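Local coordinates for conserved hypothetical protein (Agrobacterium tumefaciens, PDB 2FEX) that is of unknown function but belongs to the DJ-1/PfpI superfamily and packs as a two-fold symmetric pair of chains in the crystal, at the interface of chains A and B. Coordinates in Å, arbitrary orientation; residue numbers count along the deposited sequence, not the author numbering. Chains: chain A/B, conserved hypothetical protein.

Contact 1: the interface of chains A and B. Residues chain A 18-19, 21-22, 25-26; chain B 14-15, 45-46.
Helix 18-27 of chain A lies against two loops of chain B: A:Ala18, A:Leu19 and A:Ala22 meet B:Asp14 and B:Trp15, while A:Ala21, A:Ala22, A:Arg25 and A:Ser26 meet B:Met45 and B:Gly46. Alanines keep this face of the helix low, and the loop backbone comes close: the CA of B:Gly46 is 3.6 Å from the CA of A:Ala22. Further along, the methyl CB of A:Ala18 rests on the CB of B:Asp14 at 3.6 Å. The indole of B:Trp15 is touched in two ways. Its benzo edge, at CZ3, meets the CB of A:Ala22 in the ring plane at 3.6 Å, and the CD1 methyl of A:Leu19 sits over one face, near the rim. Within chain B, the carboxylate OD1 of B:Asp14 accepts the backbone N-H of B:Gly46 at 2.7 Å on its syn side, tying the two loops together. The polar end of the patch centres on the carbonyl O of B:Met45, a selenomethionine, which accepts from the hydroxyl OG of A:Ser26 at 2.9 Å. It also accepts from NH1 of A:Arg25 at 3.0 Å, nearly straight (164° at the hydrogen) and in the guanidinium plane. These donors approach from opposite faces of the carbonyl plane. Beside them the terminal methyl CE of B:Met45, brought round by a bend at chi3, touches the CB of A:Ser26 at 3.6 Å.

Contact 2: the interface of chains A and B. Residues chain A 43-47; chain B 25, 34.
B:Arg25, on helix 18-27 of this DJ-1/PfpI family protein, reaches across to the end of strand 42-43 and the loop 44-47 that follows in chain A, and B:His34 of strand 31-36 approaches the same loop farther along. A direct hydrogen bond runs from the guanidinium NH1 of B:Arg25 to the backbone O of A:Met45, 3.1 Å away. That oxygen lies in the guanidinium plane, at its edge, but the donor stands 66° out of the carbonyl plane, not on a lone pair. With CG anti to the backbone N (chi1 -175°) and the chain extended to NE, the arginine carries its planar head past A:Met45 to A:Gly47. Water adds further links. Water 2, also in the guanidinium plane, is 3.0 Å from B:Arg25 NH1 and 3.0 Å from the backbone O of A:Ser44; a longer contact takes it to the carbonyl of A:Thr43. Water 1, in the imidazole plane, is 2.9 Å from B:His34 ND1 and 3.0 Å from the backbone O of A:Gly47. Carbon packing falls on backbone and methyl groups. The CA of A:Gly47 lies over one guanidinium face, toward the rim, 3.7 Å from B:Arg25 CZ. The methyl CG2 of A:Thr43, its side chain nearly perpendicular to the arginine's, is 3.9 Å from NH2 of B:Arg25. CE1 of B:His34 makes a close carbon-to-oxygen approach to A:Gly46 O, 3.2 Å, not counted as a hydrogen bond.

Contact 3: the interface of chains A and B. Residues chain A 142-143; chain B 185-188.
A:Pro142 and A:Arg143, on a loop of chain A, press against the C-terminal 3-10 helix 181-187 of chain B. The close-packed part is the proline: its CB lies 3.6 Å from the carbonyl O of B:Ala185 and 3.8 Å from that residue's CB methyl. Next to it the aliphatic stem of A:Arg143 runs over the backbone of B:Glu186, with CG 4.0 Å from CA. Chi1 of -65° sets this CG anti to the carbonyl carbon, and the extended chain then carries the guanidinium on toward the chain end. The looser part combines a water bridge with a direct bond. Water 3, at the guanidinium edge and in its plane, is 2.8 Å from A:Arg143 NE and 3.0 Å from B:Ala185 O; it also touches B:Arg188 O. NE comes near B:Glu186 O as well, but its N-H is turned to the water, so that pair is not a hydrogen bond. NH2 of A:Arg143 hydrogen-bonds the O of B:Arg188, 3.0 Å away, with the oxygen 25° out of the guanidinium plane; as B:Arg188 is poorly ordered, both links to it are less certain. The site joins the loop that leads into strand 145-147 of one chain to the very C-terminus of the other.

Contact 1: the interface of chains A and B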
loop_
_atom_site.group_PDB
_atom_site.type_symbol
_atom_site.label_atom_id
_atom_site.label_comp_id
_atom_site.label_asym_id
_atom_site.label_seq_id
_atom_site.Cartn_x
_atom_site.Cartn_y
_atom_site.Cartn_z
ATOM N N ALA A 18 -0.174 3.841 2.209
ATOM C CA ALA A 18 -0.241 2.602 2.968
ATOM C C ALA A 18 0.838 2.413 4.023
ATOM O O ALA A 18 0.572 2.096 5.204
ATOM C CB ALA A 18 -0.170 1.388 1.940
ATOM N N LEU A 19 2.082 2.577 3.597
ATOM C CA LEU A 19 3.183 2.452 4.551
ATOM C C LEU A 19 3.102 3.500 5.690
ATOM O O LEU A 19 3.303 3.160 6.853
ATOM C CB LEU A 19 4.498 2.511 3.775
ATOM C CG LEU A 19 5.696 2.345 4.672
ATOM C CD1 LEU A 19 5.663 0.924 5.403
ATOM C CD2 LEU A 19 6.951 2.391 3.748
ATOM N N ALA A 21 0.400 5.117 6.852
ATOM C CA ALA A 21 -0.692 4.862 7.794
ATOM C C ALA A 21 -0.396 3.656 8.666
ATOM O O ALA A 21 -0.586 3.689 9.887
ATOM C CB ALA A 21 -2.024 4.677 7.040
ATOM N N ALA A 22 0.079 2.565 8.039
ATOM C CA ALA A 22 0.285 1.328 8.809
ATOM C C ALA A 22 1.367 1.516 9.884
ATOM O O ALA A 22 1.201 1.056 11.022
ATOM C CB ALA A 22 0.683 0.207 7.853
ATOM N N ARG A 25 0.231 4.184 12.689
ATOM C CA ARG A 25 -0.855 3.782 13.550
ATOM C C ARG A 25 -0.440 2.558 14.391
ATOM O O ARG A 25 -0.739 2.456 15.578
ATOM C CB ARG A 25 -2.107 3.485 12.712
ATOM C CG ARG A 25 -3.275 2.983 13.566
ATOM C CD ARG A 25 -4.557 2.928 12.699
ATOM N NE ARG A 25 -5.741 2.439 13.421
ATOM C CZ ARG A 25 -6.130 1.162 13.522
ATOM N NH1 ARG A 25 -5.401 0.182 13.006
ATOM N NH2 ARG A 25 -7.256 0.836 14.179
ATOM N N SER A 26 0.213 1.596 13.729
ATOM C CA SER A 26 0.489 0.311 14.379
ATOM C C SER A 26 1.757 0.299 15.203
ATOM O O SER A 26 1.830 -0.437 16.205
ATOM C CB SER A 26 0.389 -0.877 13.353
ATOM O OG SER A 26 -0.966 -0.992 12.939
ATOM N N ASP B 14 -1.071 -2.849 5.212
ATOM C CA ASP B 14 -1.648 -2.101 4.092
ATOM C C ASP B 14 -0.730 -2.130 2.857
ATOM O O ASP B 14 -1.221 -2.122 1.738
ATOM C CB ASP B 14 -1.856 -0.617 4.436
ATOM C CG ASP B 14 -2.779 -0.397 5.656
ATOM O OD1 ASP B 14 -2.500 -1.045 6.696
ATOM O OD2 ASP B 14 -3.748 0.408 5.552
ATOM N N TRP B 15 0.580 -2.051 3.084
ATOM C CA TRP B 15 1.504 -1.876 1.977
ATOM C C TRP B 15 1.773 -3.181 1.200
ATOM O O TRP B 15 2.454 -3.127 0.153
ATOM C CB TRP B 15 2.844 -1.297 2.445
ATOM C CG TRP B 15 3.678 -2.272 3.294
ATOM C CD1 TRP B 15 4.642 -3.127 2.817
ATOM C CD2 TRP B 15 3.554 -2.538 4.707
ATOM N NE1 TRP B 15 5.154 -3.915 3.869
ATOM C CE2 TRP B 15 4.492 -3.569 5.026
ATOM C CE3 TRP B 15 2.768 -1.993 5.733
ATOM C CZ2 TRP B 15 4.635 -4.056 6.334
ATOM C CZ3 TRP B 15 2.917 -2.491 7.044
ATOM C CH2 TRP B 15 3.864 -3.486 7.326
HETATM N N MSE B 45 -3.906 -2.435 9.328
HETATM C CA MSE B 45 -2.956 -1.830 10.262
HETATM C C MSE B 45 -3.059 -0.308 10.244
HETATM O O MSE B 45 -2.907 0.344 11.287
HETATM C CB MSE B 45 -1.540 -2.247 9.875
HETATM C CG MSE B 45 -1.208 -3.572 10.520
HETATM SE SE MSE B 45 0.551 -4.257 9.858
HETATM C CE MSE B 45 1.587 -2.976 10.725
ATOM N N GLY B 46 -3.192 0.230 9.031
ATOM C CA GLY B 46 -3.306 1.687 8.861
ATOM C C GLY B 46 -4.665 2.301 9.139
ATOM O O GLY B 46 -4.793 3.557 9.077
#

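Contact 2: the interface of chains A and B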
loop_
_atom_site.group_PDB
_atom_site.type_symbol
_atom_site.label_atom_id
_atom_site.label_comp_id
_atom_site.label_asym_id
_atom_site.label_seq_id
_atom_site.Cartn_x
_atom_site.Cartn_y
_atom_site.Cartn_z
ATOM N N THR A 43 -13.820 3.474 -3.462
ATOM C CA THR A 43 -13.143 2.204 -3.886
ATOM C C THR A 43 -11.738 2.566 -4.357
ATOM O O THR A 43 -11.572 3.429 -5.201
ATOM C CB THR A 43 -13.894 1.574 -5.013
ATOM O OG1 THR A 43 -15.251 1.300 -4.594
ATOM C CG2 THR A 43 -13.236 0.287 -5.447
ATOM N N SER A 44 -10.732 1.921 -3.813
ATOM C CA SER A 44 -9.348 2.233 -4.234
ATOM C C SER A 44 -9.083 1.711 -5.645
ATOM O O SER A 44 -9.877 0.928 -6.253
ATOM C CB SER A 44 -8.332 1.521 -3.331
ATOM O OG SER A 44 -8.357 0.090 -3.532
HETATM N N MSE A 45 -7.934 2.102 -6.192
HETATM C CA MSE A 45 -7.544 1.543 -7.500
HETATM C C MSE A 45 -7.529 0.014 -7.465
HETATM O O MSE A 45 -7.834 -0.627 -8.476
HETATM C CB MSE A 45 -6.151 2.058 -7.922
HETATM C CG MSE A 45 -6.263 3.429 -8.554
HETATM SE SE MSE A 45 -4.470 4.217 -8.809
HETATM C CE MSE A 45 -3.830 3.006 -10.289
ATOM N N GLY A 46 -7.107 -0.537 -6.322
ATOM C CA GLY A 46 -7.000 -1.991 -6.117
ATOM C C GLY A 46 -8.314 -2.673 -5.743
ATOM O O GLY A 46 -8.333 -3.917 -5.572
ATOM N N GLY A 47 -9.419 -1.908 -5.724
ATOM C CA GLY A 47 -10.748 -2.475 -5.462
ATOM C C GLY A 47 -11.162 -2.492 -3.987
ATOM O O GLY A 47 -12.292 -2.937 -3.704
ATOM N N ARG B 25 -5.629 -4.368 -11.192
ATOM C CA ARG B 25 -6.996 -3.980 -11.466
ATOM C C ARG B 25 -7.108 -2.746 -12.351
ATOM O O ARG B 25 -7.954 -2.691 -13.249
ATOM C CB ARG B 25 -7.712 -3.706 -10.134
ATOM C CG ARG B 25 -9.203 -3.417 -10.298
ATOM C CD ARG B 25 -9.815 -3.309 -8.901
ATOM N NE ARG B 25 -11.251 -2.960 -8.937
ATOM C CZ ARG B 25 -11.719 -1.713 -8.906
ATOM N NH1 ARG B 25 -10.868 -0.672 -8.875
ATOM N NH2 ARG B 25 -13.043 -1.484 -8.952
ATOM N N HIS B 34 -11.785 -9.449 -2.933
ATOM C CA HIS B 34 -11.267 -9.379 -1.574
ATOM C C HIS B 34 -12.121 -10.237 -0.671
ATOM O O HIS B 34 -13.368 -10.282 -0.794
ATOM C CB HIS B 34 -11.264 -7.919 -1.062
ATOM C CG HIS B 34 -10.189 -7.089 -1.680
ATOM N ND1 HIS B 34 -10.448 -6.166 -2.678
ATOM C CD2 HIS B 34 -8.871 -7.021 -1.409
ATOM C CE1 HIS B 34 -9.307 -5.593 -3.021
ATOM N NE2 HIS B 34 -8.344 -6.055 -2.236
HETATM O O HOH W 1 -13.273 -5.779 -3.427
HETATM O O HOH W 2 -11.897 2.011 -8.150
#

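Contact 3: the interface of chains A and B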
loop_
_atom_site.group_PDB
_atom_site.type_symbol
_atom_site.label_atom_id
_atom_site.label_comp_id
_atom_site.label_asym_id
_atom_site.label_seq_id
_atom_site.Cartn_x
_atom_site.Cartn_y
_atom_site.Cartn_z
ATOM N N PRO A 142 14.448 11.642 -7.406
ATOM C CA PRO A 142 13.513 10.539 -7.130
ATOM C C PRO A 142 12.855 10.558 -5.756
ATOM O O PRO A 142 11.789 9.955 -5.600
ATOM C CB PRO A 142 14.369 9.260 -7.280
ATOM C CG PRO A 142 15.804 9.754 -7.055
ATOM C CD PRO A 142 15.853 11.181 -7.496
ATOM N N ARG A 143 13.485 11.185 -4.771
ATOM C CA ARG A 143 12.946 11.083 -3.380
ATOM C C ARG A 143 12.031 12.260 -3.059
ATOM O O ARG A 143 12.154 13.350 -3.637
ATOM C CB ARG A 143 14.064 10.994 -2.340
ATOM C CG ARG A 143 14.901 9.678 -2.492
ATOM C CD ARG A 143 16.015 9.719 -1.497
ATOM N NE ARG A 143 16.901 8.589 -1.721
ATOM C CZ ARG A 143 17.563 7.973 -0.755
ATOM N NH1 ARG A 143 17.441 8.398 0.505
ATOM N NH2 ARG A 143 18.334 6.927 -1.051
ATOM N N ALA B 185 14.042 3.714 -7.851
ATOM C CA ALA B 185 14.803 4.970 -7.974
ATOM C C ALA B 185 14.966 5.683 -6.626
ATOM O O ALA B 185 16.030 6.260 -6.356
ATOM C CB ALA B 185 14.146 5.887 -9.031
ATOM N N GLU B 186 13.949 5.611 -5.749
ATOM C CA GLU B 186 14.034 6.365 -4.488
ATOM C C GLU B 186 14.973 5.669 -3.473
ATOM O O GLU B 186 15.235 6.231 -2.399
ATOM C CB GLU B 186 12.660 6.616 -3.836
ATOM C CG GLU B 186 11.983 5.326 -3.345
ATOM C CD GLU B 186 10.833 5.619 -2.365
ATOM O OE1 GLU B 186 10.914 6.642 -1.687
ATOM O OE2 GLU B 186 9.872 4.844 -2.287
ATOM N N HIS B 187 15.476 4.495 -3.858
ATOM C CA HIS B 187 16.396 3.731 -2.992
ATOM C C HIS B 187 17.855 3.797 -3.429
ATOM O O HIS B 187 18.732 3.240 -2.760
ATOM C CB HIS B 187 15.899 2.295 -2.764
ATOM C CG HIS B 187 14.533 2.241 -2.154
ATOM N ND1 HIS B 187 14.296 2.567 -0.834
ATOM C CD2 HIS B 187 13.334 1.930 -2.694
ATOM C CE1 HIS B 187 12.998 2.454 -0.590
ATOM N NE2 HIS B 187 12.391 2.075 -1.706
ATOM N N ARG B 188 18.104 4.447 -4.552
ATOM C CA ARG B 188 19.497 4.611 -5.060
ATOM C C ARG B 188 20.323 5.617 -4.266
ATOM O O ARG B 188 19.789 6.569 -3.684
ATOM C CB ARG B 188 19.489 5.042 -6.530
ATOM C CG ARG B 188 18.879 3.991 -7.438
ATOM C CD ARG B 188 18.844 2.643 -6.749
ATOM N NE ARG B 188 18.074 1.650 -7.479
ATOM C CZ ARG B 188 18.584 0.519 -7.956
ATOM N NH1 ARG B 188 19.869 0.226 -7.771
ATOM N NH2 ARG B 188 17.802 -0.325 -8.616
HETATM O O HOH W 3 17.582 7.878 -4.379
#

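Contacts 1 and 2 draw on the same elements with the chains exchanged: helix 18-27 and the loop at residues 45-46 appear in both. Their C-alpha centres are about 16 Å apart. The twin of contact 2, A:Arg25 with the B:Met45 carbonyl, coincides with part of contact 1, so together they probably form the central part of the interface. Contact 3 uses other segments; its C-alpha centre is about 21 Å from that of contact 1 and about 26 Å from that of contact 2. The C-terminal tail thus widens the interface, consistent with a dimer, although the structure alone does not show that state in solution.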